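Long-range contacts in pollen-specific leucine-rich repeat extensin-like protein 1 (Arabidopsis thaliana, PDB 6TME), which binds the signalling peptide RALF4, probably through its leucine-rich repeat domain, and probably takes part in cell wall signalling during pollen tube growth: residues A[265-271]-A[288-294]; A[47-52]-A[71-77]. All blocks are in the same frame, centred on the assembly; numbering follows the deposited sequence.

Contact 1. Residues A[265-271]-A[288-294]; sequences ASSNGFV and DFSYNKF
The side-chain amide of Asn292 (chi1 -84°, chi2 -65°) ties the turn of one segment to that of the other. Its ND2 donates to Ala265 O and to Phe289 O, both at 3.0 Å, while Asn292 OD1 receives Phe270 N at 3.0 Å and, weakly, Asn268 N at 3.2 Å. Backbone bonds fill in on both sides: Ala265 N to Asp288 O (2.8 Å), Ser267 N to Ser290 O (2.9 Å) and Lys293 N to Phe270 O (2.8 Å). The two segments run parallel and turn alike, with CA atoms 4.6 Å apart for Ser266 and Phe289, 4.5 Å for Ser267 and Tyr291, and 4.6 Å for Val271 and Phe294. Ser267 (62/49) and Tyr291 (60/59) both have positive phi, and the asparagine after each is extended. Asp288 OD1 closes an Asx turn, accepting Ser290 N at 2.8 Å; Asp288 OD2 bonds weakly to a glycan sugar. At the outer margin, a water joins Gly269 O (2.9 Å) to Lys293 NZ (2.4 Å). Inward, Phe270 and Phe294, both m rotamers, pack where Phe270 CB meets Phe294 CZ at 3.4 Å, and Ala265 CB lies 4.0 Å from Phe289 CD1 at the ring edge. The amide pattern recurs from coil to coil: Asn268 bonds back to Phe241 and Leu246, while Asn316 serves Phe289 and Phe294. Such repeating asparagines, with phenylalanines packed on the inner side, mark the consecutive coils of a leucine-rich repeat solenoid.

Contact 2. Residues A[47-52]-A[71-77]; sequences AYIALQ and GPDVCSY
Helix 43-56 lies against the turn that leads into strand 80-85, the antiparallel edge strand of the long sheet, and the fit can be read in the side-chain conformations. Residues 47-52 are regular helix; residues 74-76 form a short 3-10 turn, preceded by an inverse gamma turn centred on Asp73. The closest CA atoms are those of Tyr48 and Val74, 6.0 Å apart. Val74, an m rotamer, points toward the helix, placing CG1 3.5 Å from Tyr48 CA, 3.8 Å from Tyr48 CB and 3.9 Å from Leu51 CD1. Leu51 (chi1 m, chi2 t) also brings CD1 to 3.7 Å from Tyr77 CD2, and Ala47 CB lies 4.3 Å from Val74 CG2. Tyr48, with chi1 t, swings its ring across the start of the loop: CD1 is 3.9 Å from Pro72 CA, and CE1 is 3.2 Å from Gly71 O and 3.4 Å from Tyr77 OH. Tyr77 (chi1 -72°, chi2 15°) donates its hydroxyl to Gly71 O at 2.6 Å. The same OH accepts from Gln52 NE2 at 3.0 Å, a reach set by chi1 and chi2 both m; Gln52 NE2 is shared with Trp69 O, and Trp69 stacks on the Tyr77 ring. A water spans Tyr48 OH (2.6 Å) and Gly71 N (3.1 Å). Ala47 and Val74 also rest on Val94 of strand 92-98; the contact lies in the leucine-rich repeat N-terminal domain, where the disulfide Cys75-Cys82 ties the turn to strand 80-85. Donating and accepting at once, the Tyr77 hydroxyl has its polar needs met although the residue is buried beside apolar groups.

The two contacts illustrate how a solenoid is both started and continued. Contact 2 caps the N-terminal end, and contact 1 joins two neighbouring coils far along it; their centres are 51 Å apart, their nearest atoms about 39 Å, and they lie on opposite sides of the chain's centre, contact 2 about 33 Å and contact 1 about 18 Å from it, measured between centres. They share a framework: strand 92-98, which backs contact 2, belongs to the same long sheet as strands 262-264 and 286-288, which lead into the segments of contact 1. A sugar of a glycan carried by the protein itself lies about 3 Å from the Asp288 side chain in contact 1. No other protein chain, RALF4 included, touches contact 2.

Contact 1. Residues A[265-271]-A[288-294]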
ATOM      1  N   ALA A 265       7.860  11.071  -1.196  1.00 26.26           N
ATOM      2  CA  ALA A 265       7.221  12.024  -0.297  1.00 22.03           C
ATOM      3  C   ALA A 265       6.597  13.182  -1.060  1.00 24.84           C
ATOM      4  O   ALA A 265       6.341  14.244  -0.476  1.00 27.58           O
ATOM      5  CB  ALA A 265       8.220  12.548   0.736  1.00 16.84           C
ATOM      6  N   SER A 266       6.288  12.978  -2.335  1.00 23.24           N
ATOM      7  CA  SER A 266       5.986  14.107  -3.194  1.00 32.83           C
ATOM      8  C   SER A 266       4.561  14.615  -2.974  1.00 32.78           C
ATOM      9  O   SER A 266       3.678  13.906  -2.461  1.00 28.12           O
ATOM     10  CB  SER A 266       6.202  13.744  -4.669  1.00 28.25           C
ATOM     11  OG  SER A 266       5.266  12.784  -5.116  1.00 39.56           O
ATOM     12  N   SER A 267       4.356  15.875  -3.368  1.00 29.50           N
ATOM     13  CA  SER A 267       3.041  16.512  -3.351  1.00 26.96           C
ATOM     14  C   SER A 267       2.504  16.595  -1.928  1.00 28.87           C
ATOM     15  O   SER A 267       1.371  16.199  -1.639  1.00 33.94           O
ATOM     16  CB  SER A 267       2.062  15.785  -4.274  1.00 17.64           C
ATOM     17  OG  SER A 267       2.532  15.893  -5.594  1.00 39.07           O
ATOM     18  N   ASN A 268       3.357  17.076  -1.025  1.00 29.69           N
ATOM     19  CA  ASN A 268       2.945  17.375   0.333  1.00 26.22           C
ATOM     20  C   ASN A 268       3.301  18.831   0.605  1.00 35.64           C
ATOM     21  O   ASN A 268       3.225  19.662  -0.304  1.00 35.50           O
ATOM     22  CB  ASN A 268       3.601  16.393   1.311  1.00 21.02           C
ATOM     23  CG  ASN A 268       2.811  15.063   1.416  1.00 26.22           C
ATOM     24  OD1 ASN A 268       1.795  14.995   2.092  1.00 30.09           O
ATOM     25  ND2 ASN A 268       3.260  14.034   0.702  1.00 13.35           N
ATOM     26  N   GLY A 269       3.698  19.150   1.834  1.00 26.05           N
ATOM     27  CA  GLY A 269       4.028  20.507   2.193  1.00 20.82           C
ATOM     28  C   GLY A 269       5.231  20.517   3.109  1.00 26.46           C
ATOM     29  O   GLY A 269       5.285  21.292   4.069  1.00 27.51           O
ATOM     30  N   PHE A 270       6.198  19.647   2.835  1.00 24.43           N
ATOM     31  CA  PHE A 270       7.384  19.603   3.671  1.00 29.85           C
ATOM     32  C   PHE A 270       8.235  20.859   3.484  1.00 33.36           C
ATOM     33  O   PHE A 270       8.213  21.509   2.437  1.00 27.70           O
ATOM     34  CB  PHE A 270       8.198  18.360   3.361  1.00 25.40           C
ATOM     35  CG  PHE A 270       7.483  17.083   3.670  1.00 32.02           C
ATOM     36  CD1 PHE A 270       7.215  16.719   4.990  1.00 31.09           C
ATOM     37  CD2 PHE A 270       7.083  16.236   2.647  1.00 26.57           C
ATOM     38  CE1 PHE A 270       6.558  15.540   5.275  1.00 41.26           C
ATOM     39  CE2 PHE A 270       6.424  15.054   2.930  1.00 32.28           C
ATOM     40  CZ  PHE A 270       6.159  14.701   4.241  1.00 30.33           C
ATOM     41  N   VAL A 271       8.978  21.198   4.530  1.00 40.28           N
ATOM     42  CA  VAL A 271       9.828  22.373   4.570  1.00 35.16           C
ATOM     43  C   VAL A 271      11.196  21.952   5.084  1.00 38.85           C
ATOM     44  O   VAL A 271      11.434  20.790   5.402  1.00 34.41           O
ATOM     45  CB  VAL A 271       9.241  23.493   5.455  1.00 32.47           C
ATOM     46  CG1 VAL A 271       7.964  24.060   4.844  1.00 25.86           C
ATOM     47  CG2 VAL A 271       8.977  22.952   6.853  1.00 21.05           C
ATOM     48  N   ASP A 288      11.619  10.509  -4.549  1.00 21.02           N
ATOM     49  CA  ASP A 288      10.803  11.580  -5.120  1.00 27.98           C
ATOM     50  C   ASP A 288      10.426  12.542  -4.003  1.00 32.19           C
ATOM     51  O   ASP A 288       9.657  12.180  -3.106  1.00 29.01           O
ATOM     52  CB  ASP A 288       9.533  11.021  -5.786  1.00 22.18           C
ATOM     53  CG  ASP A 288       8.739  12.099  -6.560  1.00 34.87           C
ATOM     54  OD1 ASP A 288       9.018  13.303  -6.419  1.00 37.99           O
ATOM     55  OD2 ASP A 288       7.824  11.746  -7.325  1.00 46.26           O
ATOM     56  N   PHE A 289      10.946  13.766  -4.059  1.00 31.01           N
ATOM     57  CA  PHE A 289      10.530  14.816  -3.134  1.00 24.02           C
ATOM     58  C   PHE A 289       9.810  15.946  -3.843  1.00 27.97           C
ATOM     59  O   PHE A 289       9.646  17.024  -3.253  1.00 30.19           O
ATOM     60  CB  PHE A 289      11.722  15.397  -2.372  1.00 21.23           C
ATOM     61  CG  PHE A 289      12.435  14.413  -1.504  1.00 23.71           C
ATOM     62  CD1 PHE A 289      11.785  13.786  -0.472  1.00 37.20           C
ATOM     63  CD2 PHE A 289      13.762  14.146  -1.698  1.00 33.81           C
ATOM     64  CE1 PHE A 289      12.447  12.894   0.331  1.00 37.52           C
ATOM     65  CE2 PHE A 289      14.432  13.267  -0.888  1.00 36.67           C
ATOM     66  CZ  PHE A 289      13.776  12.633   0.112  1.00 36.96           C
ATOM     67  N   SER A 290       9.398  15.740  -5.097  1.00 17.59           N
ATOM     68  CA  SER A 290       8.816  16.837  -5.866  1.00 27.01           C
ATOM     69  C   SER A 290       7.586  17.424  -5.159  1.00 29.03           C
ATOM     70  O   SER A 290       6.945  16.782  -4.315  1.00 27.82           O
ATOM     71  CB  SER A 290       8.451  16.369  -7.279  1.00 18.03           C
ATOM     72  OG  SER A 290       7.299  15.552  -7.259  1.00 36.32           O
ATOM     73  N   TYR A 291       7.277  18.674  -5.503  1.00 29.28           N
ATOM     74  CA  TYR A 291       6.050  19.361  -5.082  1.00 25.99           C
ATOM     75  C   TYR A 291       5.964  19.464  -3.563  1.00 22.30           C
ATOM     76  O   TYR A 291       5.033  18.971  -2.921  1.00 28.35           O
ATOM     77  CB  TYR A 291       4.809  18.671  -5.639  1.00 28.58           C
ATOM     78  CG  TYR A 291       4.653  18.830  -7.114  1.00 28.07           C
ATOM     79  CD1 TYR A 291       4.061  19.973  -7.642  1.00 31.31           C
ATOM     80  CD2 TYR A 291       5.084  17.829  -7.988  1.00 28.83           C
ATOM     81  CE1 TYR A 291       3.924  20.133  -8.996  1.00 35.74           C
ATOM     82  CE2 TYR A 291       4.951  17.975  -9.350  1.00 31.43           C
ATOM     83  CZ  TYR A 291       4.369  19.133  -9.851  1.00 40.89           C
ATOM     84  OH  TYR A 291       4.214  19.295 -11.212  1.00 52.52           O
ATOM     85  N   ASN A 292       6.969  20.111  -2.997  1.00 23.29           N
ATOM     86  CA  ASN A 292       6.999  20.394  -1.576  1.00 25.02           C
ATOM     87  C   ASN A 292       7.477  21.830  -1.415  1.00 30.34           C
ATOM     88  O   ASN A 292       7.392  22.636  -2.344  1.00 34.49           O
ATOM     89  CB  ASN A 292       7.863  19.338  -0.880  1.00 26.45           C
ATOM     90  CG  ASN A 292       7.074  18.090  -0.561  1.00 30.94           C
ATOM     91  OD1 ASN A 292       6.143  18.131   0.239  1.00 37.23           O
ATOM     92  ND2 ASN A 292       7.429  16.980  -1.196  1.00 26.88           N
ATOM     93  N   LYS A 293       7.997  22.156  -0.239  1.00 32.48           N
ATOM     94  CA  LYS A 293       8.552  23.480   0.005  1.00 36.90           C
ATOM     95  C   LYS A 293       9.964  23.368   0.550  1.00 33.82           C
ATOM     96  O   LYS A 293      10.389  24.170   1.386  1.00 33.10           O
ATOM     97  CB  LYS A 293       7.664  24.283   0.955  1.00 35.62           C
ATOM     98  CG  LYS A 293       6.573  25.021   0.228  1.00 47.75           C
ATOM     99  CD  LYS A 293       5.191  24.602   0.664  1.00 48.16           C
ATOM    100  CE  LYS A 293       4.907  25.009   2.083  1.00 54.98           C
ATOM    101  NZ  LYS A 293       3.489  24.713   2.419  1.00 61.90           N
ATOM    102  N   PHE A 294      10.713  22.369   0.087  1.00 32.54           N
ATOM    103  CA  PHE A 294      12.086  22.214   0.543  1.00 32.43           C
ATOM    104  C   PHE A 294      12.949  23.372   0.071  1.00 36.01           C
ATOM    105  O   PHE A 294      12.742  23.947  -1.007  1.00 28.18           O
ATOM    106  CB  PHE A 294      12.711  20.929   0.024  1.00 27.71           C
ATOM    107  CG  PHE A 294      12.079  19.691   0.551  1.00 25.50           C
ATOM    108  CD1 PHE A 294      12.214  19.340   1.888  1.00 26.96           C
ATOM    109  CD2 PHE A 294      11.369  18.854  -0.302  1.00 25.85           C
ATOM    110  CE1 PHE A 294      11.631  18.175   2.378  1.00 32.14           C
ATOM    111  CE2 PHE A 294      10.779  17.696   0.185  1.00 36.46           C
ATOM    112  CZ  PHE A 294      10.916  17.350   1.525  1.00 28.09           C
TER
HETATM  113  O   HOH W   1       3.345  23.407   4.430  1.00 47.43           O

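Contact 2. Residues A[47-52]-A[71-77]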
ATOM      1  N   ALA A  47     -20.808 -23.141   4.572  1.00 35.28           N
ATOM      2  CA  ALA A  47     -20.322 -22.371   3.428  1.00 35.37           C
ATOM      3  C   ALA A  47     -21.435 -22.123   2.428  1.00 33.04           C
ATOM      4  O   ALA A  47     -21.513 -21.036   1.840  1.00 35.61           O
ATOM      5  CB  ALA A  47     -19.150 -23.074   2.742  1.00 27.53           C
ATOM      6  N   TYR A  48     -22.298 -23.125   2.219  1.00 24.52           N
ATOM      7  CA  TYR A  48     -23.404 -22.994   1.277  1.00 23.84           C
ATOM      8  C   TYR A  48     -24.321 -21.842   1.672  1.00 22.65           C
ATOM      9  O   TYR A  48     -24.702 -21.020   0.833  1.00 27.22           O
ATOM     10  CB  TYR A  48     -24.203 -24.306   1.208  1.00 23.21           C
ATOM     11  CG  TYR A  48     -25.472 -24.188   0.381  1.00 29.29           C
ATOM     12  CD1 TYR A  48     -25.412 -24.186  -1.012  1.00 28.24           C
ATOM     13  CD2 TYR A  48     -26.725 -24.041   0.986  1.00 24.90           C
ATOM     14  CE1 TYR A  48     -26.542 -24.075  -1.775  1.00 24.87           C
ATOM     15  CE2 TYR A  48     -27.874 -23.923   0.222  1.00 24.89           C
ATOM     16  CZ  TYR A  48     -27.773 -23.939  -1.163  1.00 33.37           C
ATOM     17  OH  TYR A  48     -28.888 -23.801  -1.964  1.00 31.47           O
ATOM     18  N   ILE A  49     -24.705 -21.789   2.947  1.00 22.03           N
ATOM     19  CA  ILE A  49     -25.575 -20.721   3.435  1.00 23.68           C
ATOM     20  C   ILE A  49     -24.908 -19.351   3.250  1.00 35.30           C
ATOM     21  O   ILE A  49     -25.524 -18.399   2.744  1.00 31.79           O
ATOM     22  CB  ILE A  49     -25.944 -20.993   4.905  1.00 28.03           C
ATOM     23  CG1 ILE A  49     -26.855 -22.230   5.005  1.00 29.82           C
ATOM     24  CG2 ILE A  49     -26.583 -19.749   5.556  1.00 23.18           C
ATOM     25  CD1 ILE A  49     -26.918 -22.870   6.431  1.00 30.98           C
ATOM     26  N   ALA A  50     -23.633 -19.241   3.642  1.00 35.08           N
ATOM     27  CA  ALA A  50     -22.865 -18.015   3.433  1.00 28.40           C
ATOM     28  C   ALA A  50     -22.907 -17.558   1.982  1.00 32.75           C
ATOM     29  O   ALA A  50     -23.192 -16.383   1.690  1.00 26.10           O
ATOM     30  CB  ALA A  50     -21.416 -18.225   3.869  1.00 28.63           C
ATOM     31  N   LEU A  51     -22.627 -18.474   1.052  1.00 27.96           N
ATOM     32  CA  LEU A  51     -22.491 -18.045  -0.336  1.00 32.58           C
ATOM     33  C   LEU A  51     -23.843 -17.724  -0.946  1.00 31.54           C
ATOM     34  O   LEU A  51     -23.943 -16.817  -1.777  1.00 31.44           O
ATOM     35  CB  LEU A  51     -21.766 -19.104  -1.159  1.00 26.51           C
ATOM     36  CG  LEU A  51     -20.306 -19.308  -0.765  1.00 27.30           C
ATOM     37  CD1 LEU A  51     -19.783 -20.643  -1.342  1.00 21.93           C
ATOM     38  CD2 LEU A  51     -19.430 -18.122  -1.173  1.00 26.14           C
ATOM     39  N   GLN A  52     -24.894 -18.453  -0.546  1.00 27.05           N
ATOM     40  CA  GLN A  52     -26.231 -18.124  -1.037  1.00 32.98           C
ATOM     41  C   GLN A  52     -26.732 -16.806  -0.447  1.00 27.83           C
ATOM     42  O   GLN A  52     -27.429 -16.048  -1.134  1.00 26.49           O
ATOM     43  CB  GLN A  52     -27.234 -19.258  -0.743  1.00 27.66           C
ATOM     44  CG  GLN A  52     -27.075 -20.530  -1.609  1.00 29.04           C
ATOM     45  CD  GLN A  52     -27.164 -20.230  -3.098  1.00 36.40           C
ATOM     46  OE1 GLN A  52     -27.975 -19.416  -3.518  1.00 40.04           O
ATOM     47  NE2 GLN A  52     -26.329 -20.885  -3.901  1.00 38.12           N
ATOM     48  N   GLY A  71     -26.841 -25.246  -5.780  1.00 39.66           N
ATOM     49  CA  GLY A  71     -26.663 -26.564  -5.224  1.00 35.71           C
ATOM     50  C   GLY A  71     -25.581 -26.615  -4.164  1.00 43.19           C
ATOM     51  O   GLY A  71     -24.799 -25.680  -3.989  1.00 40.83           O
ATOM     52  N   PRO A  72     -25.494 -27.744  -3.456  1.00 43.75           N
ATOM     53  CA  PRO A  72     -24.622 -27.831  -2.277  1.00 37.08           C
ATOM     54  C   PRO A  72     -23.160 -28.144  -2.570  1.00 33.73           C
ATOM     55  O   PRO A  72     -22.368 -28.237  -1.623  1.00 39.43           O
ATOM     56  CB  PRO A  72     -25.269 -28.972  -1.481  1.00 41.27           C
ATOM     57  CG  PRO A  72     -25.771 -29.887  -2.567  1.00 44.24           C
ATOM     58  CD  PRO A  72     -26.259 -28.981  -3.673  1.00 34.11           C
ATOM     59  N   ASP A  73     -22.762 -28.318  -3.832  1.00 39.81           N
ATOM     60  CA  ASP A  73     -21.345 -28.470  -4.175  1.00 41.74           C
ATOM     61  C   ASP A  73     -20.655 -27.099  -4.270  1.00 40.94           C
ATOM     62  O   ASP A  73     -20.302 -26.606  -5.346  1.00 42.42           O
ATOM     63  CB  ASP A  73     -21.209 -29.244  -5.473  1.00 41.29           C
ATOM     64  CG  ASP A  73     -19.772 -29.613  -5.772  1.00 53.65           C
ATOM     65  OD1 ASP A  73     -18.935 -29.513  -4.841  1.00 48.40           O
ATOM     66  OD2 ASP A  73     -19.485 -29.982  -6.935  1.00 55.62           O
ATOM     67  N   VAL A  74     -20.418 -26.494  -3.101  1.00 30.58           N
ATOM     68  CA  VAL A  74     -19.843 -25.143  -3.063  1.00 38.56           C
ATOM     69  C   VAL A  74     -18.470 -25.084  -3.738  1.00 36.50           C
ATOM     70  O   VAL A  74     -18.110 -24.061  -4.341  1.00 35.49           O
ATOM     71  CB  VAL A  74     -19.768 -24.624  -1.609  1.00 35.74           C
ATOM     72  CG1 VAL A  74     -21.143 -24.267  -1.108  1.00 31.57           C
ATOM     73  CG2 VAL A  74     -19.121 -25.653  -0.692  1.00 41.69           C
ATOM     74  N   CYS A  75     -17.699 -26.172  -3.665  1.00 26.13           N
ATOM     75  CA  CYS A  75     -16.349 -26.189  -4.209  1.00 37.07           C
ATOM     76  C   CYS A  75     -16.313 -25.984  -5.714  1.00 40.89           C
ATOM     77  O   CYS A  75     -15.269 -25.590  -6.250  1.00 35.96           O
ATOM     78  CB  CYS A  75     -15.667 -27.510  -3.831  1.00 42.19           C
ATOM     79  SG  CYS A  75     -15.416 -27.660  -2.048  1.00 62.49           S
ATOM     80  N   SER A  76     -17.418 -26.231  -6.397  1.00 41.65           N
ATOM     81  CA  SER A  76     -17.486 -26.001  -7.826  1.00 34.11           C
ATOM     82  C   SER A  76     -17.981 -24.602  -8.186  1.00 30.22           C
ATOM     83  O   SER A  76     -17.974 -24.251  -9.375  1.00 41.83           O
ATOM     84  CB  SER A  76     -18.392 -27.061  -8.466  1.00 39.22           C
ATOM     85  OG  SER A  76     -19.669 -27.027  -7.854  1.00 49.52           O
ATOM     86  N   TYR A  77     -18.421 -23.806  -7.202  1.00 27.96           N
ATOM     87  CA  TYR A  77     -18.767 -22.405  -7.450  1.00 29.50           C
ATOM     88  C   TYR A  77     -17.579 -21.625  -8.009  1.00 27.66           C
ATOM     89  O   TYR A  77     -16.450 -21.750  -7.528  1.00 25.77           O
ATOM     90  CB  TYR A  77     -19.222 -21.714  -6.161  1.00 32.28           C
ATOM     91  CG  TYR A  77     -20.556 -22.105  -5.621  1.00 30.28           C
ATOM     92  CD1 TYR A  77     -21.214 -23.261  -6.056  1.00 36.92           C
ATOM     93  CD2 TYR A  77     -21.172 -21.319  -4.671  1.00 26.05           C
ATOM     94  CE1 TYR A  77     -22.455 -23.609  -5.550  1.00 25.62           C
ATOM     95  CE2 TYR A  77     -22.403 -21.647  -4.153  1.00 22.15           C
ATOM     96  CZ  TYR A  77     -23.049 -22.796  -4.600  1.00 32.90           C
ATOM     97  OH  TYR A  77     -24.287 -23.116  -4.075  1.00 32.59           O
TER
HETATM   98  O   HOH W   2     -29.056 -23.381  -4.555  1.00 34.93           O